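Local coordinates for protein 3-chlorocatechol 1,2-dioxygenase (Rhodococcus opacus, PDB 2BOY) that probably uses a ferric ion to cleave the ring of catechols such as 3-chlorocatechol between its two hydroxyl-bearing carbons, at residues L38-E43 against N172-A177; A58-A63 against S70-Q75; G76-P81 against S134-T139; Y90-R95 against L122-A127; Q207-N212 against N222-E227. All coordinates share one frame; numbering follows the deposited sequence.

Contact 1 (L38-E43 against N172-A177); sequences LISVGE and NGPTGA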
# COMPACT_ATOMS: atom_id res chain seq x y z
N LEU A 38 -0.92 -6.78 2.37
CA LEU A 38 0.09 -5.82 1.90
C LEU A 38 1.49 -6.40 1.86
O LEU A 38 2.23 -6.22 0.88
CB LEU A 38 0.02 -4.56 2.77
CG LEU A 38 -1.25 -3.75 2.50
CD1 LEU A 38 -1.50 -2.83 3.69
CD2 LEU A 38 -1.07 -2.91 1.22
N ILE A 39 1.84 -7.16 2.89
CA ILE A 39 3.15 -7.83 2.95
C ILE A 39 3.31 -8.76 1.74
O ILE A 39 4.37 -8.76 1.10
CB ILE A 39 3.32 -8.56 4.29
CG1 ILE A 39 3.60 -7.56 5.42
CG2 ILE A 39 4.45 -9.59 4.24
CD1 ILE A 39 3.30 -8.14 6.85
N SER A 40 2.27 -9.52 1.42
CA SER A 40 2.29 -10.48 0.30
C SER A 40 2.50 -9.81 -1.08
O SER A 40 3.20 -10.34 -1.96
CB SER A 40 1.03 -11.35 0.32
OG SER A 40 -0.09 -10.64 -0.18
N VAL A 41 1.95 -8.61 -1.24
CA VAL A 41 2.17 -7.84 -2.45
C VAL A 41 3.66 -7.65 -2.71
O VAL A 41 4.16 -7.91 -3.85
CB VAL A 41 1.42 -6.47 -2.43
CG1 VAL A 41 1.72 -5.71 -3.73
CG2 VAL A 41 -0.07 -6.68 -2.24
N GLY A 42 4.39 -7.22 -1.68
CA GLY A 42 5.82 -7.05 -1.83
C GLY A 42 6.57 -8.38 -1.98
O GLY A 42 7.47 -8.51 -2.80
N GLU A 43 6.14 -9.39 -1.24
CA GLU A 43 6.83 -10.70 -1.29
C GLU A 43 6.68 -11.33 -2.67
O GLU A 43 7.59 -12.02 -3.15
CB GLU A 43 6.29 -11.64 -0.22
CG GLU A 43 6.69 -11.22 1.18
CD GLU A 43 6.07 -12.11 2.25
OE1 GLU A 43 4.91 -12.60 2.07
OE2 GLU A 43 6.72 -12.29 3.30
N ASN A 172 -3.79 -16.14 -8.67
CA ASN A 172 -2.69 -16.80 -7.95
C ASN A 172 -1.68 -15.81 -7.31
O ASN A 172 -0.65 -16.22 -6.75
CB ASN A 172 -1.98 -17.84 -8.85
CG ASN A 172 -1.28 -17.23 -10.09
OD1 ASN A 172 -0.50 -16.27 -10.00
ND2 ASN A 172 -1.52 -17.85 -11.28
N GLY A 173 -1.98 -14.52 -7.42
CA GLY A 173 -1.15 -13.48 -6.80
C GLY A 173 -2.04 -12.58 -5.94
O GLY A 173 -3.29 -12.68 -6.01
N PRO A 174 -1.43 -11.72 -5.13
CA PRO A 174 -2.20 -10.85 -4.24
C PRO A 174 -3.16 -9.90 -5.00
O PRO A 174 -4.25 -9.69 -4.51
CB PRO A 174 -1.11 -10.05 -3.50
CG PRO A 174 0.14 -10.89 -3.61
CD PRO A 174 0.03 -11.57 -4.96
N THR A 175 -2.81 -9.38 -6.17
CA THR A 175 -3.69 -8.40 -6.82
C THR A 175 -4.98 -9.13 -7.23
O THR A 175 -6.10 -8.70 -6.96
CB THR A 175 -3.03 -7.80 -8.08
OG1 THR A 175 -1.77 -7.20 -7.71
CG2 THR A 175 -3.89 -6.63 -8.64
N GLY A 176 -4.78 -10.26 -7.89
CA GLY A 176 -5.87 -11.11 -8.31
C GLY A 176 -6.63 -11.62 -7.12
O GLY A 176 -7.87 -11.78 -7.22
N ALA A 177 -5.95 -11.88 -6.00
CA ALA A 177 -6.67 -12.32 -4.77
C ALA A 177 -7.57 -11.24 -4.22
O ALA A 177 -8.67 -11.53 -3.76
CB ALA A 177 -5.69 -12.80 -3.68

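Contact 2 (A58-A63 against S70-Q75); sequences AIESVA and SQSSIQ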
# COMPACT_ATOMS: atom_id res chain seq x y z
N ALA A 58 -5.54 6.92 -13.26
CA ALA A 58 -5.73 8.26 -12.68
C ALA A 58 -4.50 9.13 -12.94
O ALA A 58 -4.61 10.32 -13.25
CB ALA A 58 -6.00 8.18 -11.16
N ILE A 59 -3.33 8.54 -12.76
CA ILE A 59 -2.07 9.27 -13.00
C ILE A 59 -2.00 9.66 -14.50
O ILE A 59 -1.66 10.82 -14.89
CB ILE A 59 -0.87 8.39 -12.58
CG1 ILE A 59 -0.85 8.16 -11.05
CG2 ILE A 59 0.46 8.96 -13.17
CD1 ILE A 59 -0.33 9.40 -10.21
N GLU A 60 -2.28 8.68 -15.36
CA GLU A 60 -2.22 8.92 -16.79
C GLU A 60 -3.26 9.96 -17.25
O GLU A 60 -3.00 10.76 -18.14
CB GLU A 60 -2.41 7.60 -17.53
CG GLU A 60 -1.87 7.64 -18.97
CD GLU A 60 -2.85 8.31 -19.93
OE1 GLU A 60 -4.08 8.33 -19.68
OE2 GLU A 60 -2.39 8.82 -20.95
N SER A 61 -4.43 9.95 -16.63
CA SER A 61 -5.47 10.91 -16.99
C SER A 61 -5.00 12.36 -16.68
O SER A 61 -5.25 13.26 -17.47
CB SER A 61 -6.74 10.60 -16.23
OG SER A 61 -7.72 11.57 -16.52
N VAL A 62 -4.26 12.57 -15.60
CA VAL A 62 -3.74 13.94 -15.39
C VAL A 62 -2.62 14.30 -16.39
O VAL A 62 -2.58 15.42 -16.91
CB VAL A 62 -3.34 14.34 -13.90
CG1 VAL A 62 -3.71 13.34 -12.90
CG2 VAL A 62 -1.90 14.85 -13.77
N ALA A 63 -1.74 13.34 -16.65
CA ALA A 63 -0.68 13.49 -17.64
C ALA A 63 -1.26 13.82 -19.02
O ALA A 63 -0.71 14.67 -19.77
CB ALA A 63 0.15 12.21 -17.72
N SER A 70 -2.05 12.48 -30.34
CA SER A 70 -3.30 11.70 -30.27
C SER A 70 -3.47 11.01 -28.90
O SER A 70 -2.59 11.11 -28.02
CB SER A 70 -3.38 10.72 -31.44
OG SER A 70 -2.32 9.76 -31.42
N GLN A 71 -4.61 10.33 -28.71
CA GLN A 71 -5.00 9.85 -27.40
C GLN A 71 -4.00 8.86 -26.80
O GLN A 71 -3.49 8.00 -27.51
CB GLN A 71 -6.40 9.24 -27.44
CG GLN A 71 -6.96 8.86 -26.03
CD GLN A 71 -7.04 10.03 -25.03
OE1 GLN A 71 -6.05 10.43 -24.42
NE2 GLN A 71 -8.27 10.57 -24.84
N SER A 72 -3.75 8.97 -25.50
CA SER A 72 -2.72 8.18 -24.82
C SER A 72 -3.41 7.23 -23.86
O SER A 72 -4.60 7.40 -23.60
CB SER A 72 -1.79 9.09 -24.01
OG SER A 72 -2.59 9.93 -23.20
N SER A 73 -2.65 6.28 -23.29
CA SER A 73 -3.20 5.42 -22.24
C SER A 73 -2.13 4.91 -21.29
O SER A 73 -0.94 5.24 -21.45
CB SER A 73 -3.99 4.25 -22.84
OG SER A 73 -4.76 3.63 -21.80
N ILE A 74 -2.52 4.12 -20.28
CA ILE A 74 -1.52 3.60 -19.34
C ILE A 74 -0.52 2.72 -20.06
O ILE A 74 -0.83 2.12 -21.09
CB ILE A 74 -2.14 2.83 -18.14
CG1 ILE A 74 -2.79 1.51 -18.61
CG2 ILE A 74 -3.19 3.70 -17.38
CD1 ILE A 74 -3.25 0.63 -17.45
N GLN A 75 0.69 2.62 -19.50
CA GLN A 75 1.66 1.65 -19.99
C GLN A 75 1.35 0.23 -19.47
O GLN A 75 1.54 -0.77 -20.17
CB GLN A 75 3.06 2.04 -19.51
CG GLN A 75 4.15 1.11 -20.09
CD GLN A 75 5.54 1.53 -19.75
OE1 GLN A 75 6.31 0.74 -19.17
NE2 GLN A 75 5.90 2.76 -20.08

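Contact 3 (G76-P81 against S134-T139); sequences GPYFIP and SFINPT. With BHO (benzhydroxamic acid), chain J.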
# COMPACT_ATOMS: atom_id res chain seq x y z
N GLY A 76 0.93 0.14 -18.21
CA GLY A 76 0.82 -1.16 -17.54
C GLY A 76 2.21 -1.72 -17.19
O GLY A 76 3.26 -1.08 -17.48
N PRO A 77 2.25 -2.88 -16.55
CA PRO A 77 3.50 -3.39 -15.97
C PRO A 77 4.26 -4.41 -16.80
O PRO A 77 5.27 -4.95 -16.30
CB PRO A 77 2.99 -4.08 -14.67
CG PRO A 77 1.70 -4.70 -15.12
CD PRO A 77 1.08 -3.68 -16.13
N TYR A 78 3.81 -4.68 -18.02
CA TYR A 78 4.37 -5.77 -18.80
C TYR A 78 5.20 -5.38 -20.00
O TYR A 78 5.49 -6.24 -20.84
CB TYR A 78 3.24 -6.73 -19.26
CG TYR A 78 2.53 -7.40 -18.10
CD1 TYR A 78 3.14 -7.54 -16.84
CD2 TYR A 78 1.26 -7.92 -18.29
CE1 TYR A 78 2.44 -8.21 -15.78
CE2 TYR A 78 0.57 -8.56 -17.25
CZ TYR A 78 1.16 -8.70 -16.03
OH TYR A 78 0.41 -9.36 -15.05
N PHE A 79 5.61 -4.11 -20.10
CA PHE A 79 6.54 -3.75 -21.17
C PHE A 79 7.88 -4.40 -20.89
O PHE A 79 8.29 -4.45 -19.72
CB PHE A 79 6.78 -2.22 -21.21
CG PHE A 79 7.84 -1.80 -22.20
CD1 PHE A 79 7.65 -2.00 -23.57
CD2 PHE A 79 9.02 -1.18 -21.76
CE1 PHE A 79 8.63 -1.60 -24.48
CE2 PHE A 79 10.02 -0.77 -22.68
CZ PHE A 79 9.84 -0.99 -24.03
N ILE A 80 8.56 -4.86 -21.95
CA ILE A 80 9.92 -5.36 -21.86
C ILE A 80 10.79 -4.74 -22.97
O ILE A 80 10.48 -4.89 -24.19
CB ILE A 80 9.95 -6.93 -21.96
CG1 ILE A 80 9.05 -7.60 -20.87
CG2 ILE A 80 11.40 -7.43 -21.92
CD1 ILE A 80 9.68 -7.73 -19.42
N PRO A 81 11.85 -4.03 -22.60
CA PRO A 81 12.71 -3.37 -23.58
C PRO A 81 13.48 -4.39 -24.38
O PRO A 81 13.60 -5.55 -23.96
CB PRO A 81 13.70 -2.56 -22.70
CG PRO A 81 13.78 -3.40 -21.43
CD PRO A 81 12.31 -3.76 -21.21
N SER A 134 4.75 -12.86 -23.27
CA SER A 134 6.12 -13.33 -23.16
C SER A 134 6.85 -12.62 -21.98
O SER A 134 6.44 -11.50 -21.54
CB SER A 134 6.90 -13.23 -24.50
OG SER A 134 7.11 -11.88 -24.90
N PHE A 135 7.84 -13.33 -21.44
CA PHE A 135 8.57 -12.99 -20.18
C PHE A 135 7.74 -13.12 -18.93
O PHE A 135 8.13 -13.82 -17.97
CB PHE A 135 9.28 -11.60 -20.21
CG PHE A 135 10.25 -11.43 -21.33
CD1 PHE A 135 11.56 -11.87 -21.20
CD2 PHE A 135 9.86 -10.82 -22.54
CE1 PHE A 135 12.48 -11.75 -22.25
CE2 PHE A 135 10.77 -10.67 -23.58
CZ PHE A 135 12.10 -11.15 -23.45
N ILE A 136 6.60 -12.43 -18.93
CA ILE A 136 5.65 -12.51 -17.86
C ILE A 136 5.28 -13.97 -17.56
O ILE A 136 5.36 -14.43 -16.40
CB ILE A 136 4.41 -11.69 -18.18
CG1 ILE A 136 4.79 -10.27 -18.68
CG2 ILE A 136 3.51 -11.62 -16.92
CD1 ILE A 136 5.88 -9.59 -17.86
N ASN A 137 4.90 -14.68 -18.61
CA ASN A 137 4.80 -16.15 -18.61
C ASN A 137 6.09 -16.68 -19.24
O ASN A 137 6.24 -16.67 -20.47
CB ASN A 137 3.62 -16.58 -19.47
CG ASN A 137 3.43 -18.11 -19.50
OD1 ASN A 137 2.32 -18.61 -19.71
ND2 ASN A 137 4.50 -18.83 -19.27
N PRO A 138 7.01 -17.18 -18.42
CA PRO A 138 8.36 -17.50 -18.92
C PRO A 138 8.40 -18.78 -19.78
O PRO A 138 9.44 -19.10 -20.35
CB PRO A 138 9.16 -17.70 -17.63
CG PRO A 138 8.19 -18.26 -16.70
CD PRO A 138 6.86 -17.51 -17.00
N THR A 139 7.30 -19.50 -19.87
CA THR A 139 7.31 -20.65 -20.77
C THR A 139 7.15 -20.25 -22.24
O THR A 139 7.36 -21.08 -23.12
CB THR A 139 6.23 -21.67 -20.41
OG1 THR A 139 4.94 -21.12 -20.70
CG2 THR A 139 6.19 -21.93 -18.91
C1 BHO J . -2.03 -4.28 -17.86
C2 BHO J . -2.43 -3.02 -17.20
C3 BHO J . -2.65 -3.04 -15.82
C4 BHO J . -2.51 -4.24 -15.11
C5 BHO J . -2.15 -5.42 -15.75
C6 BHO J . -1.92 -5.45 -17.13
C BHO J . -1.80 -4.26 -19.34
O1 BHO J . -2.39 -3.44 -19.96
N BHO J . -1.03 -5.09 -20.02
O2 BHO J . 0.13 -5.40 -19.71

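Contact 4 (Y90-R95 against L122-A127); sequences YTMPMR and LDMWQA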
# COMPACT_ATOMS: atom_id res chain seq x y z
N TYR A 90 6.51 -6.53 -42.04
CA TYR A 90 6.48 -6.60 -40.59
C TYR A 90 5.49 -7.60 -40.07
O TYR A 90 4.28 -7.50 -40.35
CB TYR A 90 6.08 -5.22 -40.06
CG TYR A 90 7.09 -4.13 -40.30
CD1 TYR A 90 6.66 -2.81 -40.49
CD2 TYR A 90 8.47 -4.39 -40.25
CE1 TYR A 90 7.57 -1.77 -40.63
CE2 TYR A 90 9.40 -3.35 -40.40
CZ TYR A 90 8.93 -2.04 -40.59
OH TYR A 90 9.80 -0.98 -40.73
N THR A 91 6.01 -8.53 -39.29
CA THR A 91 5.25 -9.62 -38.68
C THR A 91 5.68 -9.80 -37.23
O THR A 91 6.89 -9.99 -36.95
CB THR A 91 5.52 -10.92 -39.48
OG1 THR A 91 5.15 -10.71 -40.85
CG2 THR A 91 4.62 -12.04 -38.97
N MET A 92 4.73 -9.73 -36.30
CA MET A 92 5.05 -9.91 -34.89
C MET A 92 5.61 -11.32 -34.65
O MET A 92 5.19 -12.26 -35.38
CB MET A 92 3.80 -9.71 -34.02
CG MET A 92 3.24 -8.24 -34.01
SD MET A 92 4.44 -7.06 -33.32
CE MET A 92 4.27 -7.37 -31.58
N PRO A 93 6.56 -11.47 -33.72
CA PRO A 93 7.15 -12.80 -33.44
C PRO A 93 6.10 -13.78 -32.95
O PRO A 93 5.41 -13.52 -31.94
CB PRO A 93 8.24 -12.51 -32.40
CG PRO A 93 8.67 -11.03 -32.70
CD PRO A 93 7.27 -10.39 -32.98
N MET A 94 5.91 -14.85 -33.75
CA MET A 94 4.87 -15.82 -33.48
C MET A 94 5.43 -17.23 -33.70
O MET A 94 6.37 -17.42 -34.48
CB MET A 94 3.70 -15.60 -34.46
CG MET A 94 2.94 -14.35 -34.15
SD MET A 94 1.54 -14.08 -35.20
CE MET A 94 2.33 -13.45 -36.63
N ARG A 95 4.84 -18.22 -33.04
CA ARG A 95 5.31 -19.59 -33.20
C ARG A 95 4.83 -20.14 -34.53
O ARG A 95 3.86 -19.63 -35.08
CB ARG A 95 4.78 -20.46 -32.05
CG ARG A 95 5.51 -20.10 -30.73
CD ARG A 95 4.76 -20.49 -29.48
NE ARG A 95 3.55 -19.70 -29.20
CZ ARG A 95 2.89 -19.76 -28.05
NH1 ARG A 95 3.32 -20.58 -27.09
NH2 ARG A 95 1.81 -19.03 -27.84
N LEU A 122 8.24 2.54 -33.33
CA LEU A 122 7.10 2.07 -32.52
C LEU A 122 7.47 0.74 -31.90
O LEU A 122 7.95 -0.16 -32.60
CB LEU A 122 5.81 1.90 -33.36
CG LEU A 122 5.18 3.13 -34.03
CD1 LEU A 122 5.78 3.31 -35.42
CD2 LEU A 122 3.69 3.01 -34.10
N ASP A 123 7.28 0.64 -30.59
CA ASP A 123 7.48 -0.58 -29.84
C ASP A 123 6.08 -1.11 -29.58
O ASP A 123 5.28 -0.40 -28.98
CB ASP A 123 8.13 -0.23 -28.51
CG ASP A 123 9.29 -1.13 -28.16
OD1 ASP A 123 10.33 -0.63 -27.72
OD2 ASP A 123 9.27 -2.36 -28.28
N MET A 124 5.78 -2.34 -29.97
CA MET A 124 4.41 -2.87 -29.74
C MET A 124 4.49 -4.18 -28.99
O MET A 124 5.40 -4.95 -29.23
CB MET A 124 3.70 -3.06 -31.08
CG MET A 124 2.16 -3.16 -31.00
SD MET A 124 1.48 -4.82 -30.52
CE MET A 124 1.10 -5.55 -32.12
N TRP A 125 3.63 -4.36 -27.99
CA TRP A 125 3.55 -5.64 -27.29
C TRP A 125 2.11 -5.97 -27.04
O TRP A 125 1.26 -5.07 -26.91
CB TRP A 125 4.40 -5.69 -25.99
CG TRP A 125 3.99 -4.78 -24.85
CD1 TRP A 125 3.46 -5.17 -23.66
CD2 TRP A 125 4.18 -3.35 -24.75
NE1 TRP A 125 3.28 -4.09 -22.83
CE2 TRP A 125 3.67 -2.95 -23.48
CE3 TRP A 125 4.69 -2.36 -25.62
CZ2 TRP A 125 3.65 -1.59 -23.04
CZ3 TRP A 125 4.67 -1.01 -25.20
CH2 TRP A 125 4.14 -0.64 -23.92
N GLN A 126 1.82 -7.26 -26.96
CA GLN A 126 0.45 -7.71 -26.81
C GLN A 126 0.54 -9.11 -26.24
O GLN A 126 1.59 -9.75 -26.31
CB GLN A 126 -0.27 -7.75 -28.18
CG GLN A 126 0.32 -8.84 -29.15
CD GLN A 126 -0.51 -9.02 -30.38
OE1 GLN A 126 -0.29 -8.35 -31.39
NE2 GLN A 126 -1.46 -9.96 -30.33
N ALA A 127 -0.60 -9.57 -25.74
CA ALA A 127 -0.77 -10.94 -25.28
C ALA A 127 -1.07 -11.84 -26.47
O ALA A 127 -1.46 -11.37 -27.53
CB ALA A 127 -1.92 -11.01 -24.27

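Contact 5 (Q207-N212 against N222-E227); sequences QLYFEN and NAVKPE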
# COMPACT_ATOMS: atom_id res chain seq x y z
N GLN A 207 -2.74 2.46 -26.04
CA GLN A 207 -3.25 1.09 -26.21
C GLN A 207 -4.38 1.18 -27.20
O GLN A 207 -5.11 2.17 -27.20
CB GLN A 207 -3.88 0.61 -24.92
CG GLN A 207 -2.85 0.36 -23.82
CD GLN A 207 -3.40 -0.45 -22.67
OE1 GLN A 207 -4.23 -1.34 -22.86
NE2 GLN A 207 -2.90 -0.16 -21.48
N LEU A 208 -4.58 0.13 -27.99
CA LEU A 208 -5.76 0.14 -28.88
C LEU A 208 -6.57 -1.11 -28.59
O LEU A 208 -6.00 -2.16 -28.40
CB LEU A 208 -5.31 0.17 -30.36
CG LEU A 208 -4.51 1.45 -30.71
CD1 LEU A 208 -3.87 1.38 -32.09
CD2 LEU A 208 -5.41 2.70 -30.58
N TYR A 209 -7.89 -0.96 -28.53
CA TYR A 209 -8.83 -2.00 -28.14
C TYR A 209 -9.71 -2.33 -29.34
O TYR A 209 -9.62 -1.67 -30.36
CB TYR A 209 -9.72 -1.47 -27.03
CG TYR A 209 -8.94 -0.96 -25.83
CD1 TYR A 209 -8.61 0.39 -25.71
CD2 TYR A 209 -8.54 -1.84 -24.82
CE1 TYR A 209 -7.88 0.85 -24.63
CE2 TYR A 209 -7.81 -1.39 -23.72
CZ TYR A 209 -7.49 -0.04 -23.64
OH TYR A 209 -6.79 0.42 -22.55
N PHE A 210 -10.54 -3.37 -29.25
CA PHE A 210 -11.35 -3.84 -30.40
C PHE A 210 -12.81 -3.59 -30.07
O PHE A 210 -13.29 -4.06 -29.03
CB PHE A 210 -11.04 -5.30 -30.64
CG PHE A 210 -9.60 -5.55 -30.96
CD1 PHE A 210 -8.69 -5.89 -29.96
CD2 PHE A 210 -9.12 -5.33 -32.25
CE1 PHE A 210 -7.37 -6.05 -30.26
CE2 PHE A 210 -7.79 -5.50 -32.55
CZ PHE A 210 -6.91 -5.86 -31.55
N GLU A 211 -13.47 -2.77 -30.89
CA GLU A 211 -14.86 -2.30 -30.74
C GLU A 211 -15.80 -3.38 -30.19
O GLU A 211 -16.57 -3.17 -29.26
CB GLU A 211 -15.41 -1.98 -32.13
CG GLU A 211 -15.90 -0.58 -32.26
CD GLU A 211 -15.95 -0.15 -33.70
OE1 GLU A 211 -16.14 -1.03 -34.58
OE2 GLU A 211 -15.76 1.05 -33.93
N ASN A 212 -15.71 -4.54 -30.81
CA ASN A 212 -16.66 -5.61 -30.59
C ASN A 212 -16.30 -6.48 -29.37
O ASN A 212 -17.02 -7.42 -29.05
CB ASN A 212 -16.68 -6.45 -31.87
CG ASN A 212 -15.79 -5.82 -32.99
OD1 ASN A 212 -16.18 -5.79 -34.17
ND2 ASN A 212 -14.59 -5.32 -32.61
N ASN A 222 -9.50 0.31 -15.88
CA ASN A 222 -10.12 1.62 -16.20
C ASN A 222 -9.33 2.46 -17.20
O ASN A 222 -9.27 3.70 -17.09
CB ASN A 222 -10.36 2.44 -14.92
CG ASN A 222 -11.53 1.94 -14.15
OD1 ASN A 222 -11.39 1.47 -13.01
ND2 ASN A 222 -12.71 2.03 -14.75
N ALA A 223 -8.73 1.77 -18.17
CA ALA A 223 -7.83 2.44 -19.10
C ALA A 223 -8.38 2.55 -20.53
O ALA A 223 -7.63 2.92 -21.45
CB ALA A 223 -6.45 1.71 -19.11
N VAL A 224 -9.67 2.22 -20.73
CA VAL A 224 -10.23 2.32 -22.07
C VAL A 224 -10.65 3.78 -22.28
O VAL A 224 -11.23 4.41 -21.40
CB VAL A 224 -11.42 1.38 -22.31
CG1 VAL A 224 -12.15 1.67 -23.66
CG2 VAL A 224 -10.97 -0.09 -22.25
N LYS A 225 -10.31 4.31 -23.45
CA LYS A 225 -10.83 5.62 -23.89
C LYS A 225 -11.44 5.46 -25.29
O LYS A 225 -11.03 4.59 -26.09
CB LYS A 225 -9.71 6.70 -23.86
CG LYS A 225 -8.97 6.81 -22.50
CD LYS A 225 -7.89 7.88 -22.59
CE LYS A 225 -6.96 7.98 -21.35
NZ LYS A 225 -5.89 9.00 -21.66
N PRO A 226 -12.48 6.25 -25.59
CA PRO A 226 -13.26 6.03 -26.80
C PRO A 226 -12.43 6.25 -28.06
O PRO A 226 -12.78 5.63 -29.05
CB PRO A 226 -14.40 7.06 -26.69
CG PRO A 226 -13.94 8.10 -25.69
CD PRO A 226 -12.96 7.39 -24.77
N GLU A 227 -11.43 7.11 -28.04
CA GLU A 227 -10.58 7.34 -29.22
C GLU A 227 -9.74 6.14 -29.58
O GLU A 227 -9.22 6.09 -30.69
CB GLU A 227 -9.63 8.54 -29.02
CG GLU A 227 -10.33 9.85 -28.68
CD GLU A 227 -10.68 10.02 -27.19
OE1 GLU A 227 -11.30 11.07 -26.83
OE2 GLU A 227 -10.38 9.11 -26.37

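Contact 1 (L38-E43 against N172-A177)
Pro174 meets helix 28-43 at Ser40 and Val41, and its ring carries the contact from the second segment. Starting at CB, the ring first reaches two neighbours: Ser40 OG stands 3.5 Å from Pro174 CB, and Val41 CG2 lies 3.7 Å from the same Pro174 CB, an apolar touch in which the two side chains pass at a slant. One atom further, Pro174 CG comes to 3.4 Å from Ser40 OG. It also sits 3.5 Å from Ser40 O, so the tip of the ring rests on the serine's hydroxyl and carbonyl oxygens. Ser40 OG lies between its backbone N and carbonyl carbon (chi1 77°); this hydroxyl hydrogen-bonds Trp37 O in its own helix, and toward the proline it offers contact without a bond. No hydrogen bond joins 38-43 to 172-177, although Pro174 O accepts one from Trp37 NE1 a turn earlier, and Thr175 N is bonded to Glu46 OE1. Gly173 is the N-cap and Pro174, which has no N-H to give, opens the first turn of helix 174-181, set against the flank of helix 28-43 of the N-terminal helical region, in an intradiol dioxygenase.

Contact 2 (A58-A63 against S70-Q75)
Glu60 reaches out from helix 56-64 and lies across the backbone of Ser72 to Ile74, while the serine turns its hydroxyl back to meet it. The carboxylate atom OE2 accepts a short hydrogen bond from Ser72 OG at 2.5 Å, with the donor nearly in line with the C-O bond of the acid. Two torsions bring it there: CG is anti to the backbone N (chi1 -159°), and the chain then folds at chi2 (-81°), which lays its middle along the loop. As a result Glu60 CG packs 3.6 Å from Ser73 O, and nearer the helix Glu60 CB touches Ile74 CG2 at 4.0 Å. Ile74 sends its other branch away from the helix, toward the bound benzhydroxamic acid. The loop is also braced from within: Ser72 N is bonded to Gln71 OE1 at 2.9 Å, approaching in the carbonyl plane on a lone pair. Beyond the two segments, Ser72 OG is also bonded to Asn67 ND2, and Lys225 NZ forms a salt bridge with Glu60 OE1 and hydrogen bonds with Ser72 O and Gln71 OE1. Both carboxylate oxygens of this buried glutamate therefore have partners, one neutral and one cationic. Such surroundings probably keep Glu60 ionised and fix the rotation of its carboxylate, tying the helix to the loop that carries Ile74 into the ligand pocket.

Contact 3 (G76-P81 against S134-T139)
Tyr78 and Ile136 face each other with CA atoms 6.9 Å apart, in two irregular loops that no hydrogen bond joins, beside the ferric site of the intradiol dioxygenase fold. Loop 134-139 directly follows the iron ligand Tyr133, and loop 76-81 supplies Gly76, Pro77 and Tyr78 to the benzhydroxamic acid pocket. The Tyr78 ring is held between two aliphatic groups. Pro77 CG lies over one face, and over the opposite face Ile136 places CG2 3.9 Å from the ring centroid, 18° off the normal, a CH-pi contact. Ile136 lies across that face at about a right angle, with its other branch ending where CD1 meets Tyr78 CD1 at 3.6 Å. Tyr78 OH is hydrogen-bonded to Tyr167 OH, which fixes the far end of the ring.

A second CH-pi pair sits further out. Ile80 CG2, anti to its own backbone N, stands over the Phe135 ring, 19° off the normal, and the same methyl is 3.7 Å from Phe135 CE2. Tyr143 meets Phe135 edge to face, and Arg146 packs against Ile80, Phe135 and Ile136. On the ligand side, Pro77 CD touches C1 of the benzhydroxamic acid at 3.6 Å. The hydroxamate oxygen O2 approaches the Tyr78 ring obliquely, 3.1 Å from Tyr78 CD2.

Contact 4 (Y90-R95 against L122-A127)
Met92 and Met124 make the tight part of this contact, their side chains crossing at about a right angle. The terminal methyls meet at 3.7 Å, Met92 CE to Met124 CE. The same Met92 CE also rests 3.6 Å from Met124 O, while Met124 CE fits against the bend of the Met92 side chain, 3.9 Å from Met92 SD. Met92 is folded at chi2 and chi3 (-62° and -78°), which turns its methyl back onto strand 121-125. With an alanine at Met92, the methyl of Met124 would probably lose the methyl and sulfur packed against it and be freer to turn, and a gap would open beside the strand.

The loose side lies at Gln126, whose OE1 comes only to 4.4 Å from Met92 CG. That amide is committed elsewhere: OE1 bonds Thr161 OG1, and NE2 bonds Ile162 O and, within the amide plane, Ala127 O at 3.1 Å. The other face of the strand turns Trp125 to stack on the iron ligand His193. A loop thus closes over one face of strand 121-125 in the beta-sheet core of an intradiol dioxygenase.

Contact 5 (Q207-N212 against N222-E227)
This is an aromatic-aliphatic contact with one weak hydrogen bond at its end, made where strand 204-210 of the catalytic beta fold meets the loop leading into strand 229-236. Tyr209 supplies most of the strand's share. Its ring stands turned about its bond to CB (chi2 95°), presenting a face on which Val224 CG2 sits almost centrally, 3.7 Å from the centroid and 12° off the normal. This CH-pi contact is made by the methyl beside the valine's backbone N. At the tip, Tyr209 OH gives the weak bond to Ala223 O at 2.9 Å, and Ala223 CB lies 3.7 Å from the same Tyr209 OH. Ser73 OG is also bonded to Ala223 O, and the tyrosine hydroxyl has a stronger partner in Arg188 NH2. Arg188 belongs to the benzhydroxamic acid pocket, as does Gln207, whose OE1 is bonded to Arg188 NH1, so Tyr209 serves as a second-shell neighbour of that arginine. A phenylalanine in place of Tyr209 would keep the face under Val224 but would probably leave Arg188 NH2 without this acceptor and Ala223 O with one donor fewer. The loop backbone also comes near the ring: Val224 CA lies 3.8 Å from Tyr209 CE1.

In the fold
In contacts 2 and 4 every touching residue is buried, yet their chemistry differs: contact 2 turns on a carboxylate, contact 4 on sulfur-bearing chains. Contacts 3 and 5 are partly buried, and each lays an aliphatic methyl over an aromatic face. Contact 1, also buried, lies about 21 Å from the chain's centre (measured from its own centre) and joins helices of the two family regions; like contact 2 it touches the second subunit. Contacts 2 and 5 also pack directly, Ile74 CG1 lying 3.7 Å from Ala223 CB. Trp125 joins contact 4 to contact 3 through Phe79. Contacts 2, 3 and 5 all contribute residues to the benzhydroxamic acid pocket, and contacts 4 and 5 reach the same sheet.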